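Local coordinates for mandelate racemase/muconate lactonizing enzyme family protein (Bradyrhizobium sp. ORS 278, PDB 3TOY) that is of unknown function but has the fold of the mandelate racemase/muconate lactonizing enzyme family and binds a calcium ion in its C-terminal domain, at residues 90-95 / 112-117; 60-65 / 131-136; 36-41 / 80-85; 105-110 / 117-122; 347-352 / 378-383. All coordinates share one frame; numbering follows the deposited sequence. Where two conformers were deposited one is given.

Contact 1. Residues 90-95 / 112-117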
# COMPACT_ATOMS: atom_id res chain seq x y z
N GLU A 90 -1.70 39.62 25.66
CA GLU A 90 -1.79 40.23 26.98
C GLU A 90 -2.60 39.37 27.92
O GLU A 90 -2.21 39.18 29.08
CB GLU A 90 -2.29 41.68 26.89
CG GLU A 90 -1.21 42.57 26.27
CD GLU A 90 -1.43 44.07 26.47
OE1 GLU A 90 -2.59 44.51 26.68
OE2 GLU A 90 -0.41 44.82 26.40
N ASP A 91 -3.70 38.82 27.42
CA ASP A 91 -4.55 37.94 28.21
C ASP A 91 -3.78 36.69 28.64
O ASP A 91 -3.80 36.32 29.82
CB ASP A 91 -5.80 37.54 27.41
CG ASP A 91 -6.95 38.51 27.61
OD1 ASP A 91 -6.70 39.65 28.06
OD2 ASP A 91 -8.10 38.13 27.33
N ILE A 92 -3.11 36.04 27.70
CA ILE A 92 -2.34 34.83 28.01
C ILE A 92 -1.19 35.19 28.93
O ILE A 92 -0.95 34.51 29.93
CB ILE A 92 -1.80 34.17 26.73
CG1 ILE A 92 -2.96 33.80 25.81
CG2 ILE A 92 -0.92 32.97 27.07
CD1 ILE A 92 -2.53 33.32 24.43
N GLY A 93 -0.50 36.27 28.60
CA GLY A 93 0.65 36.70 29.37
C GLY A 93 0.27 37.00 30.81
O GLY A 93 0.98 36.62 31.75
N ARG A 94 -0.87 37.60 30.99
CA ARG A 94 -1.31 37.94 32.31
C ARG A 94 -1.41 36.68 33.14
O ARG A 94 -1.07 36.70 34.28
CB ARG A 94 -2.64 38.64 32.21
CG ARG A 94 -3.19 39.18 33.46
CD ARG A 94 -4.14 40.34 33.23
NE ARG A 94 -4.98 40.19 32.05
CZ ARG A 94 -4.90 40.98 31.00
NH1 ARG A 94 -4.04 41.97 30.97
NH2 ARG A 94 -5.68 40.81 29.97
N GLU A 95 -1.89 35.59 32.56
CA GLU A 95 -2.03 34.35 33.30
C GLU A 95 -0.71 33.66 33.62
O GLU A 95 -0.69 32.71 34.39
CB GLU A 95 -2.92 33.37 32.55
CG GLU A 95 -4.32 33.88 32.33
CD GLU A 95 -5.19 32.84 31.67
OE1 GLU A 95 -4.73 31.67 31.56
OE2 GLU A 95 -6.32 33.18 31.27
N ALA A 112 -2.11 22.81 27.11
CA ALA A 112 -3.25 22.34 27.89
C ALA A 112 -4.34 23.41 27.98
O ALA A 112 -5.53 23.11 27.96
CB ALA A 112 -2.81 21.93 29.28
N LYS A 113 -3.91 24.65 28.08
CA LYS A 113 -4.85 25.76 28.26
C LYS A 113 -5.79 25.92 27.07
O LYS A 113 -6.96 26.23 27.23
CB LYS A 113 -4.06 27.06 28.52
CG LYS A 113 -4.89 28.33 28.53
CD LYS A 113 -4.06 29.47 29.15
CE LYS A 113 -4.70 30.84 28.92
NZ LYS A 113 -6.03 30.96 29.59
N PHE A 114 -5.27 25.71 25.86
CA PHE A 114 -6.05 25.93 24.66
C PHE A 114 -6.45 24.65 23.95
O PHE A 114 -6.91 24.69 22.82
CB PHE A 114 -5.28 26.82 23.69
CG PHE A 114 -5.14 28.22 24.16
CD1 PHE A 114 -6.26 29.06 24.21
CD2 PHE A 114 -3.92 28.71 24.58
CE1 PHE A 114 -6.15 30.37 24.65
CE2 PHE A 114 -3.80 30.04 25.03
CZ PHE A 114 -4.92 30.86 25.07
N ARG A 115 -6.34 23.52 24.64
CA ARG A 115 -6.61 22.23 23.98
C ARG A 115 -8.03 22.16 23.43
O ARG A 115 -8.26 21.70 22.32
CB ARG A 115 -6.39 21.07 24.95
CG ARG A 115 -6.36 19.70 24.27
CD ARG A 115 -4.91 19.23 23.99
NE ARG A 115 -4.07 20.10 23.16
CZ ARG A 115 -4.14 20.18 21.82
NH1 ARG A 115 -5.06 19.52 21.13
NH2 ARG A 115 -3.26 20.94 21.17
N LEU A 116 -9.01 22.63 24.20
CA LEU A 116 -10.39 22.56 23.74
C LEU A 116 -10.75 23.65 22.74
O LEU A 116 -11.27 23.37 21.66
CB LEU A 116 -11.35 22.59 24.94
CG LEU A 116 -11.71 21.23 25.56
CD1 LEU A 116 -10.51 20.33 25.77
CD2 LEU A 116 -12.48 21.42 26.86
N LEU A 117 -10.49 24.92 23.09
CA LEU A 117 -10.79 25.99 22.14
C LEU A 117 -10.06 25.77 20.81
O LEU A 117 -10.63 26.02 19.75
CB LEU A 117 -10.37 27.36 22.72
CG LEU A 117 -10.41 28.53 21.74
CD1 LEU A 117 -11.83 28.86 21.30
CD2 LEU A 117 -9.74 29.75 22.38
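The F114 ring meets the side chain of I92 at its far rim. I92 CG1 lies in the plane of the ring at its edge, 3.6 Å from F114 CZ. The methyl I92 CD1 comes in obliquely and is slightly nearer, 3.5 Å from F114 CZ and 3.6 Å from F114 CE2. One face of the ring carries K113 CG, which sits above it and is offset toward the rim. The other flat group is the guanidinium of R94. The backbone oxygen of E90 lies over its centre, and R94 NH2 forms a salt bridge with D91 OD1 on the same helix.

The two segments belong to helices 82-95 and 103-113 of the N-terminal domain. I92 rests on A126 and L130, and F114 on V123, so the pair packs against helix 122-142. F114 is the first residue to leave helical angles after helix 103-113, and its ring reaches back to the neighbouring helix.

Toward solvent, K113 and E95 form a salt bridge. K113 CG is anti to the backbone N (chi1 171°), and the chain runs extended toward E95 before bending at its last torsion. K113 NZ is modelled 2.5 Å from E95 OE1. That oxygen also crowds K113 CE, so its place and the short length are doubtful. The pairing of opposite charges is probable, its exact length is not. L80 of a second subunit packs on E95 and K113.

Contact 2. Residues 60-65 / 131-136; sequences IDVTTD and DMAFWD
V62 and A133 have the most surface buried here, and F134 comes next. V62 uses both of its methyls. CG2 meets A133 CB at 3.6 Å, the shortest approach between the segments. CG1, anti to the backbone N (chi1 175°), points across the helix toward F134. It lies at the edge of the phenyl ring, near its plane, 4.1 Å from F134 CE1. F134 starts out away from the strand, but its ring swings back far enough to be touched there.

The pair joins strand 50-64, an inner strand of the antiparallel sheet of the N-terminal domain, to helix 122-142 packed against that sheet. The axes of 60-64 and 131-136 pass 8.3 Å apart and are inclined by 47°. A133 is small, which lets the helix backbone come close to the sheet: the CA atoms of V62 and A133 are 6.4 Å apart.

I60, two residues earlier on the same face of the strand, adds a looser touch, with I60 CG2 4.1 Å from A133 CB. The A133 methyl therefore meets both residues. D61, between them, points away from the helix and is hydrogen-bonded to H71 and W372. The F134 ring also packs on L106 and M110 of helix 103-113.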
# COMPACT_ATOMS: atom_id res chain seq x y z
N ILE A 60 6.20 42.27 21.23
CA ILE A 60 5.88 41.56 22.45
C ILE A 60 7.01 41.76 23.43
O ILE A 60 8.18 41.60 23.08
CB ILE A 60 5.68 40.02 22.17
CG1 ILE A 60 4.51 39.80 21.21
CG2 ILE A 60 5.56 39.23 23.45
CD1 ILE A 60 4.22 38.31 20.84
N ASP A 61 6.65 42.13 24.66
CA ASP A 61 7.62 42.30 25.73
C ASP A 61 7.23 41.44 26.91
O ASP A 61 6.12 41.52 27.42
CB ASP A 61 7.69 43.76 26.18
CG ASP A 61 8.09 44.69 25.07
OD1 ASP A 61 9.12 44.43 24.43
OD2 ASP A 61 7.38 45.67 24.82
N VAL A 62 8.16 40.62 27.36
CA VAL A 62 7.91 39.79 28.51
C VAL A 62 8.86 40.20 29.63
O VAL A 62 10.05 39.91 29.58
CB VAL A 62 8.10 38.28 28.19
CG1 VAL A 62 7.95 37.44 29.47
CG2 VAL A 62 7.11 37.82 27.11
N THR A 63 8.33 40.88 30.64
CA THR A 63 9.17 41.39 31.71
C THR A 63 9.40 40.27 32.71
O THR A 63 8.50 39.47 32.97
CB THR A 63 8.52 42.60 32.44
OG1 THR A 63 7.29 42.19 33.04
CG2 THR A 63 8.25 43.74 31.47
N THR A 64 10.60 40.23 33.27
CA THR A 64 10.97 39.25 34.27
C THR A 64 11.41 39.95 35.55
O THR A 64 11.49 41.18 35.59
CB THR A 64 12.15 38.39 33.80
OG1 THR A 64 13.37 39.14 33.86
CG2 THR A 64 11.91 37.94 32.34
N ASP A 65 11.72 39.16 36.58
CA ASP A 65 12.17 39.70 37.86
C ASP A 65 13.69 39.71 37.98
O ASP A 65 14.23 39.76 39.08
CB ASP A 65 11.54 38.90 39.01
CG ASP A 65 12.01 37.44 39.05
OD1 ASP A 65 12.74 37.00 38.14
OD2 ASP A 65 11.65 36.73 40.02
N ASP A 131 6.61 32.27 23.15
CA ASP A 131 7.74 31.37 23.21
C ASP A 131 9.04 32.03 22.75
O ASP A 131 10.09 31.87 23.37
CB ASP A 131 7.46 30.08 22.38
CG ASP A 131 8.61 29.10 22.47
OD1 ASP A 131 8.65 28.30 23.43
OD2 ASP A 131 9.48 29.14 21.57
N MET A 132 8.99 32.76 21.65
CA MET A 132 10.21 33.42 21.14
C MET A 132 10.74 34.44 22.16
O MET A 132 11.94 34.54 22.40
CB MET A 132 9.93 34.13 19.81
CG MET A 132 9.89 33.20 18.59
SD MET A 132 9.68 34.08 17.05
CE MET A 132 7.91 34.40 17.10
N ALA A 133 9.82 35.21 22.74
CA ALA A 133 10.20 36.20 23.74
C ALA A 133 10.80 35.52 24.98
O ALA A 133 11.75 36.05 25.57
CB ALA A 133 9.02 37.08 24.10
N PHE A 134 10.30 34.34 25.36
CA PHE A 134 10.91 33.64 26.50
C PHE A 134 12.36 33.26 26.23
O PHE A 134 13.24 33.40 27.08
CB PHE A 134 10.18 32.35 26.92
CG PHE A 134 8.72 32.50 27.20
CD1 PHE A 134 8.20 33.64 27.82
CD2 PHE A 134 7.85 31.45 26.90
CE1 PHE A 134 6.84 33.74 28.08
CE2 PHE A 134 6.50 31.55 27.15
CZ PHE A 134 5.99 32.69 27.75
N TRP A 135 12.62 32.70 25.05
CA TRP A 135 13.98 32.30 24.73
C TRP A 135 14.87 33.54 24.62
O TRP A 135 16.06 33.51 24.97
CB TRP A 135 14.00 31.50 23.41
CG TRP A 135 13.67 30.04 23.59
CD1 TRP A 135 12.47 29.42 23.34
CD2 TRP A 135 14.56 29.01 24.05
NE1 TRP A 135 12.57 28.07 23.62
CE2 TRP A 135 13.84 27.80 24.06
CE3 TRP A 135 15.89 29.00 24.47
CZ2 TRP A 135 14.40 26.60 24.48
CZ3 TRP A 135 16.44 27.80 24.90
CH2 TRP A 135 15.70 26.62 24.89
N ASP A 136 14.31 34.61 24.07
CA ASP A 136 15.07 35.84 23.94
C ASP A 136 15.54 36.29 25.32
O ASP A 136 16.68 36.70 25.50
CB ASP A 136 14.20 36.95 23.34
CG ASP A 136 14.90 38.29 23.35
OD1 ASP A 136 15.88 38.44 22.62
OD2 ASP A 136 14.49 39.17 24.13

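Contact 3. Residues 36-41 / 80-85; sequences AVITPM and LALKPL
This contact lies in the N-terminal alpha+beta domain, where the antiparallel sheet is covered by the first helix that follows it. Strand 36-41 meets the start of helix 82-95 through one leucine.

L82 points at the strand and spreads its branches over two residues. Its CB is 3.9 Å from A36 CB, and L82 CD2 lies 4.0 Å from the same alanine methyl. L82 CD1 goes the other way along the strand and touches I38 CG1 at 4.0 Å. The leucine CG is anti to the carbonyl carbon (chi1 -67°), which turns the branch toward the strand. I38 starts out beside the line of contact, and its CG1 comes round to meet L82 CD1. V37, between A36 and I38, points away from the helix. All the contacts are van der Waals, and the small A36 side chain allows a close approach, with CA of A36 and CA of L82 6.0 Å apart.

L82 also touches V58 on strand 50-64 and V382 on strand 381-382. It is thus set against three adjacent strands of the sheet. P84 and L85 turn to L122 of helix 122-142. L80, just before the helix, packs with P84 on L88 of a second subunit.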
# COMPACT_ATOMS: atom_id res chain seq x y z
N ALA A 36 0.90 47.19 18.90
CA ALA A 36 0.72 47.08 17.46
C ALA A 36 1.38 48.24 16.72
O ALA A 36 1.24 49.40 17.12
CB ALA A 36 -0.78 47.03 17.15
N VAL A 37 2.10 47.94 15.64
CA VAL A 37 2.65 48.98 14.78
C VAL A 37 2.37 48.64 13.33
O VAL A 37 2.15 47.48 12.98
CB VAL A 37 4.16 49.16 14.95
CG1 VAL A 37 4.49 49.61 16.37
CG2 VAL A 37 4.92 47.88 14.63
N ILE A 38 2.35 49.67 12.49
CA ILE A 38 2.33 49.45 11.06
C ILE A 38 3.52 50.16 10.43
O ILE A 38 3.55 51.39 10.34
CB ILE A 38 1.01 49.93 10.43
CG1 ILE A 38 -0.18 49.25 11.14
CG2 ILE A 38 1.00 49.65 8.93
CD1 ILE A 38 -1.52 49.64 10.58
N THR A 39 4.51 49.37 10.03
CA THR A 39 5.74 49.91 9.48
C THR A 39 5.60 50.17 7.99
O THR A 39 4.83 49.49 7.31
CB THR A 39 6.91 48.94 9.69
OG1 THR A 39 6.61 47.69 9.05
CG2 THR A 39 7.14 48.71 11.17
N PRO A 40 6.34 51.16 7.48
CA PRO A 40 6.30 51.43 6.05
C PRO A 40 7.13 50.41 5.27
O PRO A 40 8.09 49.86 5.81
CB PRO A 40 6.92 52.82 5.93
CG PRO A 40 7.82 52.93 7.10
CD PRO A 40 7.17 52.14 8.21
N MET A 41 6.75 50.16 4.02
CA MET A 41 7.50 49.28 3.13
C MET A 41 7.94 50.04 1.89
O MET A 41 7.10 50.67 1.23
CB MET A 41 6.61 48.12 2.67
CG MET A 41 6.12 47.20 3.77
SD MET A 41 5.06 45.95 3.04
CE MET A 41 6.04 45.48 1.62
N LEU A 80 -6.47 44.05 10.52
CA LEU A 80 -7.58 43.40 11.19
C LEU A 80 -7.13 42.46 12.33
O LEU A 80 -7.83 42.30 13.33
CB LEU A 80 -8.41 42.65 10.14
CG LEU A 80 -9.73 42.02 10.53
CD1 LEU A 80 -10.69 42.08 9.33
CD2 LEU A 80 -9.49 40.58 10.97
N ALA A 81 -5.95 41.86 12.20
CA ALA A 81 -5.50 40.89 13.20
C ALA A 81 -4.79 41.55 14.41
O ALA A 81 -4.52 40.89 15.41
CB ALA A 81 -4.58 39.85 12.55
N LEU A 82 -4.46 42.83 14.29
CA LEU A 82 -3.63 43.48 15.32
C LEU A 82 -4.30 43.50 16.68
O LEU A 82 -3.75 43.02 17.67
CB LEU A 82 -3.22 44.89 14.90
CG LEU A 82 -2.27 44.96 13.71
CD1 LEU A 82 -2.16 46.40 13.19
CD2 LEU A 82 -0.90 44.42 14.08
N LYS A 83 -5.51 44.05 16.75
CA LYS A 83 -6.16 44.18 18.06
C LYS A 83 -6.37 42.84 18.74
O LYS A 83 -6.01 42.66 19.89
CB LYS A 83 -7.48 44.93 17.92
CG LYS A 83 -7.29 46.43 17.73
CD LYS A 83 -8.61 47.17 17.61
CE LYS A 83 -8.40 48.67 17.70
NZ LYS A 83 -7.35 49.15 16.76
N PRO A 84 -6.97 41.87 18.02
CA PRO A 84 -7.16 40.52 18.56
C PRO A 84 -5.83 39.93 19.09
O PRO A 84 -5.80 39.37 20.20
CB PRO A 84 -7.66 39.73 17.35
CG PRO A 84 -8.23 40.72 16.43
CD PRO A 84 -7.50 42.02 16.66
N LEU A 85 -4.75 40.06 18.31
CA LEU A 85 -3.44 39.51 18.71
C LEU A 85 -2.91 40.19 19.96
O LEU A 85 -2.41 39.54 20.88
CB LEU A 85 -2.41 39.62 17.58
CG LEU A 85 -2.55 38.55 16.49
CD1 LEU A 85 -1.65 38.85 15.29
CD2 LEU A 85 -2.25 37.19 17.08

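Contact 4. Residues 105-110 / 117-122; sequences DLMKAM and LGWQGL
M107 SD makes a Met-aromatic contact with W119, the feature that stands out here. It lies 3.8 Å from W119 CZ3 and 4.0 Å from W119 CH2. The sulfur is 4.9 Å from the centroid of the W119 six-membered ring, 64° off the ring normal. The approach is thus oblique, nearest CZ3 and CH2. The two side chains cross at about a right angle.

M107 leaves the helix with CG anti to the backbone N (chi1 179°), then bends at its next two torsions, which brings the sulfur to the ring. W119 CG takes the crowded position between the backbone N and the carbonyl carbon (chi1 68°), and its benzene ring leads toward the helix. A looser touch is made by the backbone: M110 O is 4.2 Å from W119 CE3.

W119 belongs to the loop between helix 103-113 and helix 122-142, and its ring is folded back onto the first of these. It also stacks with F275 and has a cation-pi contact with R115. M107 and M110 pack on V127 of helix 122-142, and M110 also on I92 of helix 82-95. Q120 is hydrogen-bonded to E251 and W274 of a second subunit.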
# COMPACT_ATOMS: atom_id res chain seq x y z
N ASP A 105 8.28 24.00 29.58
CA ASP A 105 7.18 23.88 30.53
C ASP A 105 6.05 24.86 30.25
O ASP A 105 4.87 24.53 30.44
CB ASP A 105 7.69 24.12 31.96
CG ASP A 105 8.64 23.07 32.42
OD1 ASP A 105 8.89 22.06 31.70
OD2 ASP A 105 9.15 23.27 33.53
N LEU A 106 6.40 26.09 29.84
CA LEU A 106 5.40 27.10 29.49
C LEU A 106 4.62 26.69 28.24
O LEU A 106 3.41 26.90 28.13
CB LEU A 106 6.06 28.48 29.28
CG LEU A 106 6.64 29.10 30.57
CD1 LEU A 106 7.63 30.24 30.25
CD2 LEU A 106 5.53 29.56 31.51
N MET A 107 5.32 26.10 27.28
CA MET A 107 4.64 25.64 26.07
C MET A 107 3.65 24.54 26.43
O MET A 107 2.53 24.51 25.94
CB MET A 107 5.66 25.13 25.05
CG MET A 107 5.01 24.61 23.74
SD MET A 107 4.10 25.89 22.87
CE MET A 107 5.39 27.10 22.50
N LYS A 108 4.06 23.60 27.28
CA LYS A 108 3.16 22.53 27.68
C LYS A 108 1.91 23.09 28.38
O LYS A 108 0.80 22.60 28.17
CB LYS A 108 3.91 21.53 28.57
CG LYS A 108 3.09 20.35 29.05
CD LYS A 108 3.82 19.61 30.16
CE LYS A 108 4.78 18.55 29.63
NZ LYS A 108 4.08 17.24 29.46
N ALA A 109 2.08 24.13 29.19
CA ALA A 109 0.97 24.76 29.89
C ALA A 109 0.02 25.47 28.92
O ALA A 109 -1.20 25.42 29.10
CB ALA A 109 1.48 25.76 30.97
N MET A 110 0.58 26.16 27.93
CA MET A 110 -0.24 26.83 26.91
C MET A 110 -0.97 25.79 26.07
O MET A 110 -2.11 26.01 25.65
CB MET A 110 0.61 27.76 26.05
CG MET A 110 0.92 29.11 26.74
SD MET A 110 1.95 30.27 25.80
CE MET A 110 3.51 29.38 25.51
N LEU A 117 -10.49 24.92 23.09
CA LEU A 117 -10.79 25.99 22.14
C LEU A 117 -10.06 25.77 20.81
O LEU A 117 -10.63 26.02 19.75
CB LEU A 117 -10.37 27.36 22.72
CG LEU A 117 -10.41 28.53 21.74
CD1 LEU A 117 -11.83 28.86 21.30
CD2 LEU A 117 -9.74 29.75 22.38
N GLY A 118 -8.79 25.36 20.90
CA GLY A 118 -7.93 25.19 19.71
C GLY A 118 -6.81 26.23 19.67
O GLY A 118 -7.07 27.41 19.94
N TRP A 119 -5.58 25.83 19.37
CA TRP A 119 -4.52 26.83 19.23
C TRP A 119 -4.05 27.10 17.80
O TRP A 119 -3.10 27.84 17.58
CB TRP A 119 -3.35 26.58 20.19
CG TRP A 119 -2.50 25.33 19.94
CD1 TRP A 119 -2.70 24.35 18.98
CD2 TRP A 119 -1.33 24.95 20.67
NE1 TRP A 119 -1.70 23.39 19.09
CE2 TRP A 119 -0.86 23.74 20.12
CE3 TRP A 119 -0.64 25.52 21.75
CZ2 TRP A 119 0.27 23.08 20.61
CZ3 TRP A 119 0.49 24.88 22.23
CH2 TRP A 119 0.94 23.67 21.66
N GLN A 120 -4.74 26.55 16.81
CA GLN A 120 -4.49 27.00 15.45
C GLN A 120 -4.97 28.45 15.31
O GLN A 120 -5.90 28.85 16.00
CB GLN A 120 -5.24 26.15 14.42
CG GLN A 120 -4.73 24.75 14.33
CD GLN A 120 -5.26 23.88 15.44
OE1 GLN A 120 -6.45 23.92 15.78
NE2 GLN A 120 -4.36 23.10 16.03
N GLY A 121 -4.34 29.21 14.42
CA GLY A 121 -4.81 30.56 14.07
C GLY A 121 -4.23 31.59 15.04
O GLY A 121 -3.11 31.44 15.53
N LEU A 122 -4.99 32.65 15.29
CA LEU A 122 -4.46 33.79 16.08
C LEU A 122 -3.89 33.36 17.43
O LEU A 122 -2.85 33.87 17.85
CB LEU A 122 -5.52 34.89 16.23
CG LEU A 122 -6.06 35.45 14.91
CD1 LEU A 122 -7.18 36.48 15.15
CD2 LEU A 122 -4.98 36.07 14.02

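Contact 5. Residues 347-352 / 378-383; sequences GAILTE and AKYQVT
Y380 brings the CD2–CE2 part of its ring to A348 of the 3-10 segment 347-348 and to I349 just after it. The methyl I349 CG2 sits at the ring edge, near its plane, 4.0 Å from Y380 CD2. A348 CB lies farther out along the same side, 4.3 Å from Y380 CE2, and its approach is oblique.

Y380 CG is anti to the carbonyl carbon (chi1 -58°), which turns the ring toward the loop. I349 sends CG2 to the tyrosine, while its CG1 branch, with chi1 56°, leads away from it. On one face of the tyrosine ring lies K379 CG, the aliphatic part of the preceding side chain, 4.0 Å above the plane and offset toward the rim.

The contact joins the loop between strands 340-342 and 360-361 to the C-terminal tail. Y380 ends helix 374-380, and the chain then passes into the short strand 381-382 at the edge of the N-terminal sheet. I349 also packs on L57 and L59 of strand 50-64, and Y380 on P40 of strand 29-47.

Across the two segments the touching atoms are carbons. The ring and the methyls meet by van der Waals contact, probably helped by the partial exclusion of water, and the small buried area of 90 Å² suggests a modest contribution.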
# COMPACT_ATOMS: atom_id res chain seq x y z
N GLY A 347 12.58 46.06 10.27
CA GLY A 347 13.83 46.82 10.36
C GLY A 347 13.58 48.21 10.92
O GLY A 347 14.33 48.71 11.76
N ALA A 348 12.50 48.82 10.47
CA ALA A 348 12.18 50.19 10.85
C ALA A 348 12.02 50.37 12.36
O ALA A 348 12.29 51.46 12.88
CB ALA A 348 10.93 50.65 10.12
N ILE A 349 11.60 49.33 13.06
CA ILE A 349 11.37 49.44 14.51
C ILE A 349 12.37 48.70 15.40
O ILE A 349 12.16 48.59 16.61
CB ILE A 349 9.91 49.11 14.91
CG1 ILE A 349 9.51 47.69 14.44
CG2 ILE A 349 8.96 50.15 14.34
CD1 ILE A 349 10.14 46.58 15.27
N LEU A 350 13.47 48.24 14.82
CA LEU A 350 14.52 47.56 15.58
C LEU A 350 15.76 48.44 15.83
O LEU A 350 16.19 49.16 14.94
CB LEU A 350 14.99 46.32 14.81
CG LEU A 350 14.01 45.16 14.80
CD1 LEU A 350 14.64 44.04 13.97
CD2 LEU A 350 13.74 44.70 16.23
N THR A 351 16.35 48.34 17.02
CA THR A 351 17.61 49.06 17.30
C THR A 351 18.75 48.55 16.41
O THR A 351 19.67 49.30 16.06
CB THR A 351 18.03 48.96 18.79
OG1 THR A 351 18.42 47.61 19.10
CG2 THR A 351 16.88 49.36 19.71
N GLU A 352 18.68 47.28 16.03
CA GLU A 352 19.70 46.71 15.16
C GLU A 352 19.06 45.89 14.04
O GLU A 352 18.86 44.68 14.18
CB GLU A 352 20.69 45.89 15.98
CG GLU A 352 21.85 46.75 16.50
CD GLU A 352 22.51 46.18 17.74
OE1 GLU A 352 22.01 45.17 18.27
OE2 GLU A 352 23.52 46.77 18.19
N ALA A 378 7.01 54.61 18.55
CA ALA A 378 6.07 55.69 18.78
C ALA A 378 5.50 56.23 17.47
O ALA A 378 4.30 56.48 17.35
CB ALA A 378 6.74 56.81 19.58
N LYS A 379 6.36 56.42 16.48
CA LYS A 379 5.95 56.94 15.18
C LYS A 379 4.93 56.03 14.49
O LYS A 379 3.96 56.50 13.89
CB LYS A 379 7.18 57.13 14.29
CG LYS A 379 6.94 57.88 12.99
CD LYS A 379 8.28 58.11 12.29
CE LYS A 379 8.22 59.29 11.32
NZ LYS A 379 7.14 59.13 10.30
N TYR A 380 5.15 54.72 14.56
CA TYR A 380 4.33 53.76 13.78
C TYR A 380 3.26 53.00 14.57
O TYR A 380 2.49 52.23 13.99
CB TYR A 380 5.23 52.78 13.05
CG TYR A 380 6.18 53.48 12.13
CD1 TYR A 380 5.71 54.33 11.14
CD2 TYR A 380 7.56 53.30 12.25
CE1 TYR A 380 6.58 54.99 10.29
CE2 TYR A 380 8.44 53.95 11.39
CZ TYR A 380 7.94 54.79 10.42
OH TYR A 380 8.79 55.44 9.58
N GLN A 381 3.21 53.21 15.88
CA GLN A 381 2.21 52.55 16.70
C GLN A 381 0.80 52.91 16.28
O GLN A 381 0.51 54.06 15.94
CB GLN A 381 2.43 52.87 18.17
CG GLN A 381 1.49 52.19 19.12
CD GLN A 381 1.97 52.28 20.56
OE1 GLN A 381 2.88 53.06 20.87
NE2 GLN A 381 1.36 51.50 21.45
N VAL A 382 -0.08 51.91 16.29
CA VAL A 382 -1.51 52.13 16.08
C VAL A 382 -2.25 51.58 17.28
O VAL A 382 -1.82 50.60 17.89
CB VAL A 382 -2.03 51.45 14.80
CG1 VAL A 382 -1.36 52.05 13.57
CG2 VAL A 382 -1.81 49.94 14.88
N THR A 383 -3.35 52.22 17.64
CA THR A 383 -4.09 51.79 18.82
C THR A 383 -5.59 51.78 18.57
O THR A 383 -6.07 52.36 17.59
CB THR A 383 -3.78 52.68 20.04
OG1 THR A 383 -4.18 54.02 19.76
CG2 THR A 383 -2.29 52.64 20.37
OXT THR A 383 -6.34 51.18 19.34

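In the fold
Contacts 1 to 4 lie in the N-terminal domain, and contact 5 ties the end of the chain back to it. Along the chain contact 3 closes before contact 1 opens, contacts 1 and 4 nest inside the loop closed by contact 2, and contact 5 comes last. Contacts 1 and 4 share L117 and helix 103-113, with centres about 7 Å apart. Contact 4 touches contact 2, so helices 103-113 and 122-142 pack together. Contacts 2 and 3 use neighbouring strands of one sheet, with centres about 20 Å apart. Contact 5 adds strand 381-382 beside strand 29-47, its centre about 11 Å from that of contact 3. Contacts 1, 3 and 4 touch a second subunit, so these helices take part in the assembly.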